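Local coordinates for protein acylneuraminate lyase (Mycoplasma synoviae, PDB 4N4P) that belongs to the dihydrodipicolinate synthetase family, folds as a TIM barrel and assembles from four protein chains, at residues Lys8-Ala13 / Gly218-Ile223; Asn34-Lys39 / Thr211-Ala216. All coordinates share one frame; numbering follows the deposited sequence.

Contact 1 of 2, residues Lys8-Ala13 / Gly218-Ile223; sequences KGLFPA and GANAII
The carbonyl oxygen of Ala-219, whose methyl rests against Leu-10, takes two N-H groups of its own helix: a sound bond from Ile-223 N to Ala-219 O at 3.1 Å and a weak one from Ile-222 N. The sound bond keeps Ala-219 and Ile-223 one turn apart on the same side of the helix, the side that faces strand 9-12. Every close side-chain contact from the helix is with Leu-10, with no hydrogen bond between the segments. Its isobutyl group divides the work: CD1 reaches Ala-219 CB at 3.7 Å, while CD2 meets CD1 of Ile-223 at 3.9 Å. Leu-10 is extended, CG lying beside the backbone N (chi1 -62°), which carries the fork out from the barrel to the helix. CD1 also lies over the face of the Asn-220 amide, 3.5 Å from OD1 of that residue and almost as near to its CG and ND2, so the methyl meets the flat of the group rather than its rim. Alanine suits position 219 because its short side chain lets leucine come close; Ile-223 continues the apolar surface toward Leu-196 and Leu-200 of helix 196-201. Strand and helix run nearly antiparallel (157°), their axes 9.3 Å apart. The first strand of the TIM barrel here packs on helix 212-227, which follows the last strand, 206-209, its neighbour in the barrel. With polar groups contributing no bond across it, the contact is held by apolar packing, with the amide face serving as a flat surface for one methyl.

Contact 2 of 2, residues Asn34-Lys39 / Thr211-Ala216; sequences NFLVEK and TYNVNA
Asn-213, the first residue of 211-216 to meet helix 34-39, puts its backbone oxygen between two hydrocarbon groups. Phe-35 CE2 lies 3.5 Å from Asn-213 O, which sits at the edge of the phenyl ring near its plane, where the slightly positive ring hydrogens can offer a weak electrostatic attraction. Leu-36 comes to the same oxygen with a methyl, CD2 to Asn-213 O being 3.5 Å. That oxygen is buried without a hydrogen-bond partner in the model, consistent with the irregular backbone of the following residues; the C-H groups of Phe-35 and Leu-36 are what it meets across the contact. The side chain of Asn-213 crosses that of Leu-36 at a slant, its amide end lying against both leucine methyls; beyond them, Leu-36 and Asn-213 both rest on Pro-12. Val-214 comes next and brings CG1 to the phenyl edge, 4.5 Å from Phe-35 CE2, a loose apolar touch. Phe-35 reaches this far because its CG stands opposite the backbone N (chi1 176°), extending the long flat ring toward the neighbouring helix; the length of phenylalanine lets its ring edge span the gap between the helices. The branched valine then passes the apolar surface on to Leu-257 and Ile-260 of helix 253-263. Farther along, Ala-216 makes no side-chain contact with 34-39, but its backbone N is bonded to OE1 of Gln-40, just past that segment. The two short helical segments run nearly parallel, at 21°, with axes 9.8 Å apart. Side-by-side packing of two helices that follow adjacent strands, 9-12 and 206-209, belongs to the outer helical layer of a TIM barrel, here where the first and last strands of the barrel lie next to each other.

How the contacts relate
From the N terminus the chain first lays down strand 9-12, half of contact 1, and then helix 26-39, half of contact 2. The chain then runs through most of the barrel before helix 212-227 supplies the partners: 211-216 closes contact 2, and, farther along the same helix, 218-223 closes contact 1. The shorter loop therefore lies wholly within the longer one, without crossing. The centres are 10 Å apart, and the contacts touch directly: Leu-10 CD1 comes 3.4 Å from Ala-216 O, and Ala-219 CB lies 3.5 Å from Tyr-212 CE1. One helix thus binds both the first strand and the helix after it, joining the start of the barrel to its end.

Contact 1 of 2, residues Lys8-Ala13 / Gly218-Ile223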
ATOM      1  N   LYS A   8      17.879 -29.987   1.093  1.00  8.87           N
ATOM      2  CA  LYS A   8      17.090 -30.151  -0.144  1.00 10.69           C
ATOM      3  C   LYS A   8      15.762 -30.792   0.168  1.00  9.84           C
ATOM      4  O   LYS A   8      15.681 -31.690   1.016  1.00 10.24           O
ATOM      5  CB  LYS A   8      17.854 -31.003  -1.138  1.00 11.25           C
ATOM      6  CG  LYS A   8      19.070 -30.239  -1.681  1.00 15.01           C
ATOM      7  CD  LYS A   8      19.976 -31.065  -2.582  1.00 19.37           C
ATOM      8  CE  LYS A   8      21.052 -30.153  -3.163  1.00 21.08           C
ATOM      9  NZ  LYS A   8      21.789 -30.861  -4.267  1.00 25.52           N
ATOM     10  N   GLY A   9      14.721 -30.344  -0.530  1.00  9.26           N
ATOM     11  CA  GLY A   9      13.448 -31.026  -0.509  1.00  8.60           C
ATOM     12  C   GLY A   9      12.398 -30.316   0.330  1.00  8.50           C
ATOM     13  O   GLY A   9      12.400 -29.074   0.453  1.00  8.64           O
ATOM     14  N   LEU A  10      11.501 -31.109   0.919  1.00  7.59           N
ATOM     15  CA  LEU A  10      10.349 -30.538   1.613  1.00  7.80           C
ATOM     16  C   LEU A  10      10.494 -30.551   3.126  1.00  7.74           C
ATOM     17  O   LEU A  10      10.768 -31.598   3.730  1.00  7.16           O
ATOM     18  CB  LEU A  10       9.074 -31.284   1.247  1.00  7.68           C
ATOM     19  CG  LEU A  10       8.676 -31.230  -0.218  1.00  8.45           C
ATOM     20  CD1 LEU A  10       7.386 -32.075  -0.384  1.00  7.59           C
ATOM     21  CD2 LEU A  10       8.439 -29.772  -0.667  1.00  8.99           C
ATOM     22  N   PHE A  11      10.256 -29.380   3.713  1.00  7.07           N
ATOM     23  CA  PHE A  11      10.270 -29.168   5.166  1.00  7.24           C
ATOM     24  C   PHE A  11       8.914 -28.589   5.601  1.00  7.34           C
ATOM     25  O   PHE A  11       8.759 -27.371   5.610  1.00  7.57           O
ATOM     26  CB  PHE A  11      11.345 -28.148   5.522  1.00  7.26           C
ATOM     27  CG  PHE A  11      12.755 -28.673   5.409  1.00  8.80           C
ATOM     28  CD1 PHE A  11      13.274 -29.060   4.181  1.00 10.38           C
ATOM     29  CD2 PHE A  11      13.544 -28.787   6.536  1.00 10.70           C
ATOM     30  CE1 PHE A  11      14.576 -29.559   4.074  1.00 11.00           C
ATOM     31  CE2 PHE A  11      14.870 -29.260   6.453  1.00 11.73           C
ATOM     32  CZ  PHE A  11      15.368 -29.672   5.239  1.00 12.55           C
ATOM     33  N   PRO A  12       7.957 -29.439   6.000  1.00  7.54           N
ATOM     34  CA  PRO A  12       6.727 -28.901   6.583  1.00  7.31           C
ATOM     35  C   PRO A  12       7.051 -28.014   7.785  1.00  8.02           C
ATOM     36  O   PRO A  12       7.948 -28.328   8.609  1.00  8.44           O
ATOM     37  CB  PRO A  12       5.970 -30.157   7.062  1.00  8.30           C
ATOM     38  CG  PRO A  12       7.065 -31.242   7.162  1.00  8.70           C
ATOM     39  CD  PRO A  12       7.980 -30.918   6.032  1.00  6.95           C
ATOM     40  N   ALA A  13       6.342 -26.900   7.870  1.00  7.22           N
ATOM     41  CA  ALA A  13       6.367 -26.063   9.064  1.00  7.56           C
ATOM     42  C   ALA A  13       5.401 -26.689  10.064  1.00  8.21           C
ATOM     43  O   ALA A  13       4.176 -26.503   9.995  1.00  8.45           O
ATOM     44  CB  ALA A  13       5.973 -24.632   8.726  1.00  6.98           C
ATOM     45  N   GLY A 218       1.793 -34.075  -3.169  1.00  8.51           N
ATOM     46  CA  GLY A 218       1.385 -33.143  -4.237  1.00  8.64           C
ATOM     47  C   GLY A 218       2.504 -32.164  -4.545  1.00  7.76           C
ATOM     48  O   GLY A 218       2.750 -31.838  -5.716  1.00  7.28           O
ATOM     49  N   ALA A 219       3.245 -31.778  -3.512  1.00  7.48           N
ATOM     50  CA  ALA A 219       4.395 -30.869  -3.707  1.00  7.86           C
ATOM     51  C   ALA A 219       5.580 -31.590  -4.361  1.00  8.24           C
ATOM     52  O   ALA A 219       6.220 -31.061  -5.313  1.00  7.00           O
ATOM     53  CB  ALA A 219       4.804 -30.228  -2.363  1.00  7.32           C
ATOM     54  N   ASN A 220       5.858 -32.806  -3.888  1.00  7.42           N
ATOM     55  CA  ASN A 220       6.893 -33.624  -4.512  1.00  8.37           C
ATOM     56  C   ASN A 220       6.585 -33.923  -5.960  1.00  7.99           C
ATOM     57  O   ASN A 220       7.508 -33.990  -6.768  1.00  8.40           O
ATOM     58  CB  ASN A 220       7.134 -34.942  -3.750  1.00  7.71           C
ATOM     59  CG  ASN A 220       8.092 -34.768  -2.592  1.00  9.91           C
ATOM     60  OD1 ASN A 220       7.887 -35.324  -1.485  1.00 13.60           O
ATOM     61  ND2 ASN A 220       9.139 -34.006  -2.822  1.00  6.37           N
ATOM     62  N   ALA A 221       5.301 -34.048  -6.302  1.00  7.64           N
ATOM     63  CA  ALA A 221       4.945 -34.343  -7.680  1.00  7.75           C
ATOM     64  C   ALA A 221       5.414 -33.201  -8.569  1.00  7.52           C
ATOM     65  O   ALA A 221       5.884 -33.435  -9.690  1.00  7.49           O
ATOM     66  CB  ALA A 221       3.423 -34.602  -7.836  1.00  8.12           C
ATOM     67  N   ILE A 222       5.293 -31.981  -8.065  1.00  6.97           N
ATOM     68  CA  ILE A 222       5.739 -30.792  -8.817  1.00  7.32           C
ATOM     69  C   ILE A 222       7.268 -30.822  -8.985  1.00  7.43           C
ATOM     70  O   ILE A 222       7.788 -30.642 -10.085  1.00  7.55           O
ATOM     71  CB  ILE A 222       5.302 -29.475  -8.141  1.00  7.09           C
ATOM     72  CG1 ILE A 222       3.772 -29.328  -8.171  1.00  8.30           C
ATOM     73  CG2 ILE A 222       5.929 -28.261  -8.841  1.00  6.54           C
ATOM     74  CD1 ILE A 222       3.296 -28.323  -7.146  1.00  6.84           C
ATOM     75  N   ILE A 223       7.970 -31.091  -7.898  1.00  7.82           N
ATOM     76  CA  ILE A 223       9.433 -31.136  -7.945  1.00  7.90           C
ATOM     77  C   ILE A 223       9.886 -32.217  -8.931  1.00  8.37           C
ATOM     78  O   ILE A 223      10.765 -31.974  -9.772  1.00  8.87           O
ATOM     79  CB  ILE A 223      10.035 -31.410  -6.557  1.00  7.70           C
ATOM     80  CG1 ILE A 223       9.715 -30.237  -5.616  1.00  8.13           C
ATOM     81  CG2 ILE A 223      11.585 -31.637  -6.694  1.00  9.31           C
ATOM     82  CD1 ILE A 223      10.078 -30.456  -4.141  1.00  8.71           C
TER

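Contact 2 of 2, residues Asn34-Lys39 / Thr211-Ala216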
ATOM      1  N   ASN A  34       6.280 -38.498  13.623  1.00 10.64           N
ATOM      2  CA  ASN A  34       6.226 -39.767  12.902  1.00 10.98           C
ATOM      3  C   ASN A  34       5.397 -39.696  11.630  1.00 11.40           C
ATOM      4  O   ASN A  34       5.761 -40.289  10.624  1.00 12.32           O
ATOM      5  CB  ASN A  34       5.702 -40.905  13.794  1.00 11.17           C
ATOM      6  CG  ASN A  34       6.633 -41.242  14.963  1.00 14.35           C
ATOM      7  OD1 ASN A  34       7.817 -40.894  14.996  1.00 15.66           O
ATOM      8  ND2 ASN A  34       6.078 -41.969  15.937  1.00 18.64           N
ATOM      9  N   PHE A  35       4.259 -39.000  11.678  1.00 11.07           N
ATOM     10  CA  PHE A  35       3.403 -38.847  10.507  1.00 11.20           C
ATOM     11  C   PHE A  35       4.188 -38.148   9.378  1.00 10.72           C
ATOM     12  O   PHE A  35       4.190 -38.603   8.221  1.00 10.39           O
ATOM     13  CB  PHE A  35       2.147 -38.042  10.897  1.00 10.68           C
ATOM     14  CG  PHE A  35       1.230 -37.731   9.748  1.00 12.06           C
ATOM     15  CD1 PHE A  35       0.454 -38.725   9.165  1.00 11.67           C
ATOM     16  CD2 PHE A  35       1.122 -36.411   9.273  1.00 11.63           C
ATOM     17  CE1 PHE A  35      -0.424 -38.420   8.112  1.00 12.38           C
ATOM     18  CE2 PHE A  35       0.263 -36.102   8.241  1.00 12.45           C
ATOM     19  CZ  PHE A  35      -0.517 -37.104   7.659  1.00 13.84           C
ATOM     20  N   LEU A  36       4.904 -37.090   9.732  1.00 10.31           N
ATOM     21  CA  LEU A  36       5.668 -36.322   8.737  1.00 10.20           C
ATOM     22  C   LEU A  36       6.794 -37.159   8.129  1.00 10.88           C
ATOM     23  O   LEU A  36       6.989 -37.191   6.906  1.00 10.49           O
ATOM     24  CB  LEU A  36       6.228 -35.040   9.360  1.00 10.23           C
ATOM     25  CG  LEU A  36       5.142 -34.060   9.838  1.00  8.18           C
ATOM     26  CD1 LEU A  36       5.759 -32.800  10.455  1.00  8.87           C
ATOM     27  CD2 LEU A  36       4.239 -33.714   8.637  1.00  8.05           C
ATOM     28  N   VAL A  37       7.534 -37.850   8.989  1.00 11.05           N
ATOM     29  CA  VAL A  37       8.642 -38.683   8.528  1.00 11.84           C
ATOM     30  C   VAL A  37       8.134 -39.897   7.756  1.00 12.59           C
ATOM     31  O   VAL A  37       8.630 -40.191   6.678  1.00 11.85           O
ATOM     32  CB  VAL A  37       9.519 -39.149   9.721  1.00 11.56           C
ATOM     33  CG1 VAL A  37      10.628 -40.151   9.262  1.00 13.00           C
ATOM     34  CG2 VAL A  37      10.140 -37.918  10.451  1.00 10.24           C
ATOM     35  N   GLU A  38       7.151 -40.604   8.311  1.00 13.68           N
ATOM     36  CA  GLU A  38       6.820 -41.947   7.800  1.00 14.36           C
ATOM     37  C   GLU A  38       5.742 -41.963   6.743  1.00 14.85           C
ATOM     38  O   GLU A  38       5.765 -42.813   5.851  1.00 15.30           O
ATOM     39  CB  GLU A  38       6.426 -42.873   8.965  1.00 15.05           C
ATOM     40  CG  GLU A  38       7.515 -43.000  10.014  1.00 14.52           C
ATOM     41  CD  GLU A  38       7.001 -43.499  11.372  1.00 18.22           C
ATOM     42  OE1 GLU A  38       5.894 -44.074  11.444  1.00 20.78           O
ATOM     43  OE2 GLU A  38       7.706 -43.290  12.379  1.00 18.59           O
ATOM     44  N   LYS A  39       4.780 -41.036   6.844  1.00 14.09           N
ATOM     45  CA  LYS A  39       3.649 -41.011   5.927  1.00 13.53           C
ATOM     46  C   LYS A  39       3.787 -39.907   4.896  1.00 12.80           C
ATOM     47  O   LYS A  39       3.536 -40.136   3.712  1.00 13.41           O
ATOM     48  CB  LYS A  39       2.310 -40.826   6.669  1.00 13.39           C
ATOM     49  CG  LYS A  39       1.935 -42.012   7.576  1.00 15.01           C
ATOM     50  CD  LYS A  39       1.728 -43.285   6.748  1.00 21.33           C
ATOM     51  CE  LYS A  39       1.221 -44.414   7.640  1.00 24.56           C
ATOM     52  NZ  LYS A  39       2.342 -44.953   8.434  1.00 29.27           N
ATOM     53  N   THR A 211       1.818 -26.015   4.109  1.00  6.86           N
ATOM     54  CA  THR A 211       0.941 -26.921   3.338  1.00  7.79           C
ATOM     55  C   THR A 211       1.561 -28.306   3.113  1.00  6.85           C
ATOM     56  O   THR A 211       0.852 -29.261   2.788  1.00  7.61           O
ATOM     57  CB  THR A 211       0.488 -26.311   1.977  1.00  7.93           C
ATOM     58  OG1 THR A 211       1.616 -26.204   1.108  1.00 10.69           O
ATOM     59  CG2 THR A 211      -0.146 -24.928   2.178  1.00  8.18           C
ATOM     60  N   TYR A 212       2.869 -28.431   3.322  1.00  7.10           N
ATOM     61  CA  TYR A 212       3.535 -29.724   3.131  1.00  7.24           C
ATOM     62  C   TYR A 212       3.274 -30.653   4.309  1.00  7.95           C
ATOM     63  O   TYR A 212       3.617 -31.829   4.241  1.00  7.82           O
ATOM     64  CB  TYR A 212       5.057 -29.577   2.915  1.00  7.68           C
ATOM     65  CG  TYR A 212       5.410 -28.488   1.921  1.00  7.95           C
ATOM     66  CD1 TYR A 212       4.766 -28.425   0.671  1.00  9.22           C
ATOM     67  CD2 TYR A 212       6.366 -27.515   2.232  1.00  7.27           C
ATOM     68  CE1 TYR A 212       5.072 -27.407  -0.262  1.00  9.06           C
ATOM     69  CE2 TYR A 212       6.679 -26.487   1.314  1.00  8.56           C
ATOM     70  CZ  TYR A 212       6.014 -26.440   0.079  1.00  9.30           C
ATOM     71  OH  TYR A 212       6.313 -25.436  -0.821  1.00  8.15           O
ATOM     72  N   ASN A 213       2.673 -30.129   5.381  1.00  7.58           N
ATOM     73  CA  ASN A 213       2.264 -30.979   6.506  1.00  8.39           C
ATOM     74  C   ASN A 213       1.367 -32.140   6.062  1.00  8.48           C
ATOM     75  O   ASN A 213       1.429 -33.226   6.641  1.00  8.47           O
ATOM     76  CB  ASN A 213       1.525 -30.181   7.603  1.00  8.77           C
ATOM     77  CG  ASN A 213       2.464 -29.434   8.551  1.00 10.14           C
ATOM     78  OD1 ASN A 213       2.615 -28.190   8.476  1.00 14.48           O
ATOM     79  ND2 ASN A 213       3.051 -30.164   9.479  1.00  9.49           N
ATOM     80  N   VAL A 214       0.502 -31.914   5.069  1.00  7.69           N
ATOM     81  CA  VAL A 214      -0.465 -32.943   4.693  1.00  7.36           C
ATOM     82  C   VAL A 214      -0.480 -33.231   3.180  1.00  8.12           C
ATOM     83  O   VAL A 214      -1.147 -34.170   2.730  1.00  8.76           O
ATOM     84  CB  VAL A 214      -1.914 -32.628   5.221  1.00  7.14           C
ATOM     85  CG1 VAL A 214      -1.900 -32.492   6.746  1.00  8.26           C
ATOM     86  CG2 VAL A 214      -2.476 -31.341   4.558  1.00  6.40           C
ATOM     87  N   ASN A 215       0.275 -32.453   2.409  1.00  7.96           N
ATOM     88  CA  ASN A 215       0.347 -32.686   0.974  1.00  7.46           C
ATOM     89  C   ASN A 215       1.756 -32.692   0.416  1.00  8.51           C
ATOM     90  O   ASN A 215       2.009 -32.151  -0.680  1.00  7.55           O
ATOM     91  CB  ASN A 215      -0.543 -31.723   0.182  1.00  7.90           C
ATOM     92  CG  ASN A 215      -0.889 -32.260  -1.184  1.00  8.25           C
ATOM     93  OD1 ASN A 215      -0.552 -33.416  -1.511  1.00  9.01           O
ATOM     94  ND2 ASN A 215      -1.577 -31.450  -1.995  1.00  9.83           N
ATOM     95  N   ALA A 216       2.676 -33.334   1.146  1.00  8.90           N
ATOM     96  CA  ALA A 216       4.029 -33.523   0.626  1.00  9.74           C
ATOM     97  C   ALA A 216       3.992 -34.270  -0.702  1.00 10.63           C
ATOM     98  O   ALA A 216       4.809 -34.006  -1.573  1.00 10.51           O
ATOM     99  CB  ALA A 216       4.926 -34.280   1.655  1.00 10.68           C
TER